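Local coordinates for protein RNase III inhibitor (Mycobacterium tuberculosis, PDB 5M3I) that is of unknown function but belongs to the macro domain family of compact alpha/beta proteins, at residues I113-P124 against F146-Y157. Residues are numbered along the deposited sequence; the frame is centred on the assembly and turned at random.
Sequences IRELNIASVAVP and FQQLPDVDAVIY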
# COMPACT_ATOMS: atom_id res chain seq x y z
N ILE A 113 -2.36 -2.41 -10.66
CA ILE A 113 -3.54 -1.61 -10.88
C ILE A 113 -4.04 -1.81 -12.30
O ILE A 113 -5.24 -1.84 -12.52
CB ILE A 113 -3.29 -0.11 -10.52
CG1 ILE A 113 -3.27 0.05 -8.99
CG2 ILE A 113 -4.37 0.79 -11.11
CD1 ILE A 113 -2.58 1.29 -8.49
N ARG A 114 -3.11 -1.88 -13.25
CA ARG A 114 -3.46 -2.11 -14.67
C ARG A 114 -4.06 -3.48 -14.86
O ARG A 114 -5.15 -3.62 -15.39
CB ARG A 114 -2.26 -1.99 -15.55
CG ARG A 114 -1.90 -0.56 -15.86
CD ARG A 114 -0.57 -0.47 -16.59
NE ARG A 114 -0.27 0.93 -16.87
CZ ARG A 114 0.95 1.43 -17.11
NH1 ARG A 114 2.05 0.65 -17.07
NH2 ARG A 114 1.06 2.74 -17.35
N GLU A 115 -3.32 -4.48 -14.39
CA GLU A 115 -3.75 -5.86 -14.51
C GLU A 115 -5.09 -6.18 -13.89
O GLU A 115 -5.87 -6.90 -14.49
CB GLU A 115 -2.67 -6.83 -14.03
CG GLU A 115 -1.62 -6.94 -15.12
CD GLU A 115 -0.48 -7.84 -14.77
OE1 GLU A 115 -0.52 -8.46 -13.68
OE2 GLU A 115 0.48 -7.92 -15.58
N LEU A 116 -5.40 -5.58 -12.76
CA LEU A 116 -6.70 -5.80 -12.11
C LEU A 116 -7.78 -4.77 -12.50
O LEU A 116 -8.93 -4.84 -12.03
CB LEU A 116 -6.51 -5.83 -10.61
CG LEU A 116 -5.63 -6.99 -10.13
CD1 LEU A 116 -5.41 -6.88 -8.64
CD2 LEU A 116 -6.27 -8.33 -10.46
N ASN A 117 -7.43 -3.85 -13.40
CA ASN A 117 -8.34 -2.81 -13.82
C ASN A 117 -8.95 -2.01 -12.66
O ASN A 117 -10.14 -1.67 -12.66
CB ASN A 117 -9.46 -3.43 -14.74
CG ASN A 117 -9.78 -2.52 -15.92
OD1 ASN A 117 -8.98 -1.68 -16.33
ND2 ASN A 117 -10.96 -2.71 -16.47
N ILE A 118 -8.10 -1.68 -11.68
CA ILE A 118 -8.54 -0.92 -10.52
C ILE A 118 -8.80 0.53 -10.98
O ILE A 118 -7.97 1.12 -11.66
CB ILE A 118 -7.52 -1.06 -9.38
CG1 ILE A 118 -7.63 -2.47 -8.80
CG2 ILE A 118 -7.74 -0.02 -8.29
CD1 ILE A 118 -6.41 -2.90 -8.00
N ALA A 119 -9.98 1.05 -10.67
CA ALA A 119 -10.40 2.43 -11.02
C ALA A 119 -9.95 3.49 -9.98
O ALA A 119 -9.85 4.66 -10.31
CB ALA A 119 -11.90 2.49 -11.12
N SER A 120 -9.72 3.07 -8.74
CA SER A 120 -9.42 3.99 -7.70
C SER A 120 -8.61 3.30 -6.60
O SER A 120 -8.89 2.14 -6.27
CB SER A 120 -10.71 4.63 -7.15
OG SER A 120 -11.43 3.73 -6.34
N VAL A 121 -7.68 4.05 -6.02
CA VAL A 121 -6.84 3.54 -4.94
C VAL A 121 -6.51 4.64 -3.91
O VAL A 121 -6.39 5.82 -4.25
CB VAL A 121 -5.61 2.89 -5.55
CG1 VAL A 121 -4.83 3.90 -6.29
CG2 VAL A 121 -4.75 2.27 -4.48
N ALA A 122 -6.41 4.24 -2.65
CA ALA A 122 -6.00 5.13 -1.55
C ALA A 122 -4.64 4.68 -1.11
O ALA A 122 -4.44 3.47 -0.85
CB ALA A 122 -6.97 5.07 -0.38
N VAL A 123 -3.74 5.64 -0.96
CA VAL A 123 -2.34 5.35 -0.67
C VAL A 123 -1.86 6.12 0.59
O VAL A 123 -2.11 7.31 0.68
CB VAL A 123 -1.48 5.77 -1.86
CG1 VAL A 123 -0.08 5.32 -1.65
CG2 VAL A 123 -2.04 5.18 -3.17
N PRO A 124 -1.22 5.43 1.54
CA PRO A 124 -0.66 6.07 2.72
C PRO A 124 0.71 6.62 2.44
O PRO A 124 1.25 6.39 1.36
CB PRO A 124 -0.55 4.92 3.72
CG PRO A 124 -0.29 3.75 2.86
CD PRO A 124 -1.07 3.97 1.60
N PHE A 146 1.49 7.80 -10.39
CA PHE A 146 0.06 7.88 -10.75
C PHE A 146 -0.22 8.74 -11.97
O PHE A 146 -1.26 8.56 -12.59
CB PHE A 146 -0.81 8.33 -9.55
CG PHE A 146 -1.06 7.22 -8.60
CD1 PHE A 146 -1.92 6.21 -8.94
CD2 PHE A 146 -0.33 7.11 -7.44
CE1 PHE A 146 -2.13 5.13 -8.11
CE2 PHE A 146 -0.48 6.01 -6.61
CZ PHE A 146 -1.38 5.01 -6.95
N GLN A 147 0.70 9.61 -12.36
CA GLN A 147 0.59 10.23 -13.65
C GLN A 147 0.69 9.23 -14.83
O GLN A 147 0.27 9.56 -15.93
CB GLN A 147 1.61 11.33 -13.79
CG GLN A 147 1.18 12.51 -12.96
CD GLN A 147 2.22 13.58 -12.92
OE1 GLN A 147 3.36 13.32 -13.18
NE2 GLN A 147 1.81 14.78 -12.58
N GLN A 148 1.25 8.03 -14.60
CA GLN A 148 1.21 6.98 -15.60
C GLN A 148 -0.12 6.22 -15.62
O GLN A 148 -0.32 5.37 -16.47
CB GLN A 148 2.33 5.97 -15.39
CG GLN A 148 3.74 6.54 -15.29
CD GLN A 148 4.80 5.48 -15.37
OE1 GLN A 148 4.87 4.69 -16.34
NE2 GLN A 148 5.68 5.49 -14.39
N LEU A 149 -1.05 6.56 -14.73
CA LEU A 149 -2.37 5.94 -14.72
C LEU A 149 -3.42 7.04 -14.81
O LEU A 149 -4.16 7.26 -13.85
CB LEU A 149 -2.54 5.14 -13.46
CG LEU A 149 -1.54 4.00 -13.26
CD1 LEU A 149 -1.61 3.54 -11.84
CD2 LEU A 149 -1.83 2.86 -14.21
N PRO A 150 -3.51 7.71 -15.97
CA PRO A 150 -4.39 8.88 -16.10
C PRO A 150 -5.89 8.61 -15.93
O PRO A 150 -6.62 9.56 -15.68
CB PRO A 150 -4.11 9.38 -17.53
CG PRO A 150 -3.61 8.18 -18.27
CD PRO A 150 -2.85 7.37 -17.25
N ASP A 151 -6.34 7.36 -16.00
CA ASP A 151 -7.76 7.03 -15.72
C ASP A 151 -8.03 6.47 -14.31
O ASP A 151 -9.14 5.97 -14.04
CB ASP A 151 -8.29 6.06 -16.77
CG ASP A 151 -8.22 6.64 -18.18
OD1 ASP A 151 -8.66 7.82 -18.40
OD2 ASP A 151 -7.72 5.92 -19.08
N VAL A 152 -7.04 6.51 -13.41
CA VAL A 152 -7.22 5.99 -12.06
C VAL A 152 -7.34 7.20 -11.10
O VAL A 152 -6.64 8.18 -11.25
CB VAL A 152 -6.02 5.10 -11.68
CG1 VAL A 152 -6.12 4.60 -10.26
CG2 VAL A 152 -5.96 3.90 -12.62
N ASP A 153 -8.28 7.13 -10.17
CA ASP A 153 -8.33 8.13 -9.08
C ASP A 153 -7.43 7.66 -8.01
O ASP A 153 -7.55 6.50 -7.54
CB ASP A 153 -9.76 8.26 -8.51
CG ASP A 153 -10.71 8.93 -9.48
OD1 ASP A 153 -10.34 9.94 -10.13
OD2 ASP A 153 -11.85 8.45 -9.58
N ALA A 154 -6.51 8.52 -7.61
CA ALA A 154 -5.60 8.16 -6.53
C ALA A 154 -5.84 9.16 -5.42
O ALA A 154 -5.74 10.35 -5.66
CB ALA A 154 -4.16 8.21 -7.02
N VAL A 155 -6.14 8.66 -4.24
CA VAL A 155 -6.20 9.49 -3.05
C VAL A 155 -4.93 9.23 -2.22
O VAL A 155 -4.73 8.10 -1.72
CB VAL A 155 -7.46 9.23 -2.20
CG1 VAL A 155 -7.62 10.32 -1.13
CG2 VAL A 155 -8.71 9.22 -3.07
N ILE A 156 -4.11 10.26 -2.07
CA ILE A 156 -2.88 10.19 -1.32
C ILE A 156 -3.02 10.87 0.05
O ILE A 156 -3.36 12.06 0.11
CB ILE A 156 -1.77 10.83 -2.13
CG1 ILE A 156 -1.63 10.05 -3.45
CG2 ILE A 156 -0.48 10.78 -1.34
CD1 ILE A 156 -0.52 10.56 -4.31
N TYR A 157 -2.78 10.10 1.09
CA TYR A 157 -2.92 10.52 2.51
C TYR A 157 -1.57 11.00 3.07
O TYR A 157 -0.62 10.24 3.07
CB TYR A 157 -3.44 9.39 3.37
CG TYR A 157 -4.91 9.17 3.13
CD1 TYR A 157 -5.37 8.53 1.94
CD2 TYR A 157 -5.87 9.57 4.07
CE1 TYR A 157 -6.69 8.34 1.69
CE2 TYR A 157 -7.21 9.32 3.85
CZ TYR A 157 -7.62 8.72 2.66
OH TYR A 157 -8.97 8.52 2.41
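Phe146 holds CG anti to its carbonyl carbon (chi1 -78°), which carries the ring from the last turn of helix 135-147 against the face of strand 120-123 that bears Val121 and Val123. Val121, with chi1 at 62°, sets CG1 between its own N and carbonyl carbon, and that methyl lies 3.5 Å from Phe146 CE1. Val123 and Phe146 approach each other from opposite directions, with Val123 CG2 3.8 Å from Phe146 CZ. Ala154 CB sits over one face of the ring, offset toward the rim, while the Ile113 side chain, at the end of helix 99-115, crosses that of Phe146 at about a right angle, with Ile113 CD1 3.9 Å from Phe146 CE1. The other methyl branch of Ile113, CG2, touches both Leu149 CD1 and Val152 CG2, extending this apolar layer to the turn 149-152. At its outer margin the extended Arg114 side chain runs past Leu149 CD2 and gives NH2 to Gln148 O (3.1 Å), a bent bond with the donor above the carbonyl plane.

Strands 120-123 and 153-156 run parallel, 14° apart, joined by five backbone hydrogen bonds from Asp153 N to Ala119 O (2.9 Å) through Tyr157 N to Val123 O (2.9 Å). On the other face, Ala122 CB lies 3.9 Å from Tyr157 CE1; Ser120 and Asp153 meet through their CB atoms, their polar ends bonding instead to Glu25 N and Met11 N. Strands 26-31 and 12-14 flank the pair. Strand 120-123, helix 135-147 and strand 153-156 thus form a beta-alpha-beta crossover, with Phe146 packing the helix end against the sheet, within the alpha/beta macro domain fold.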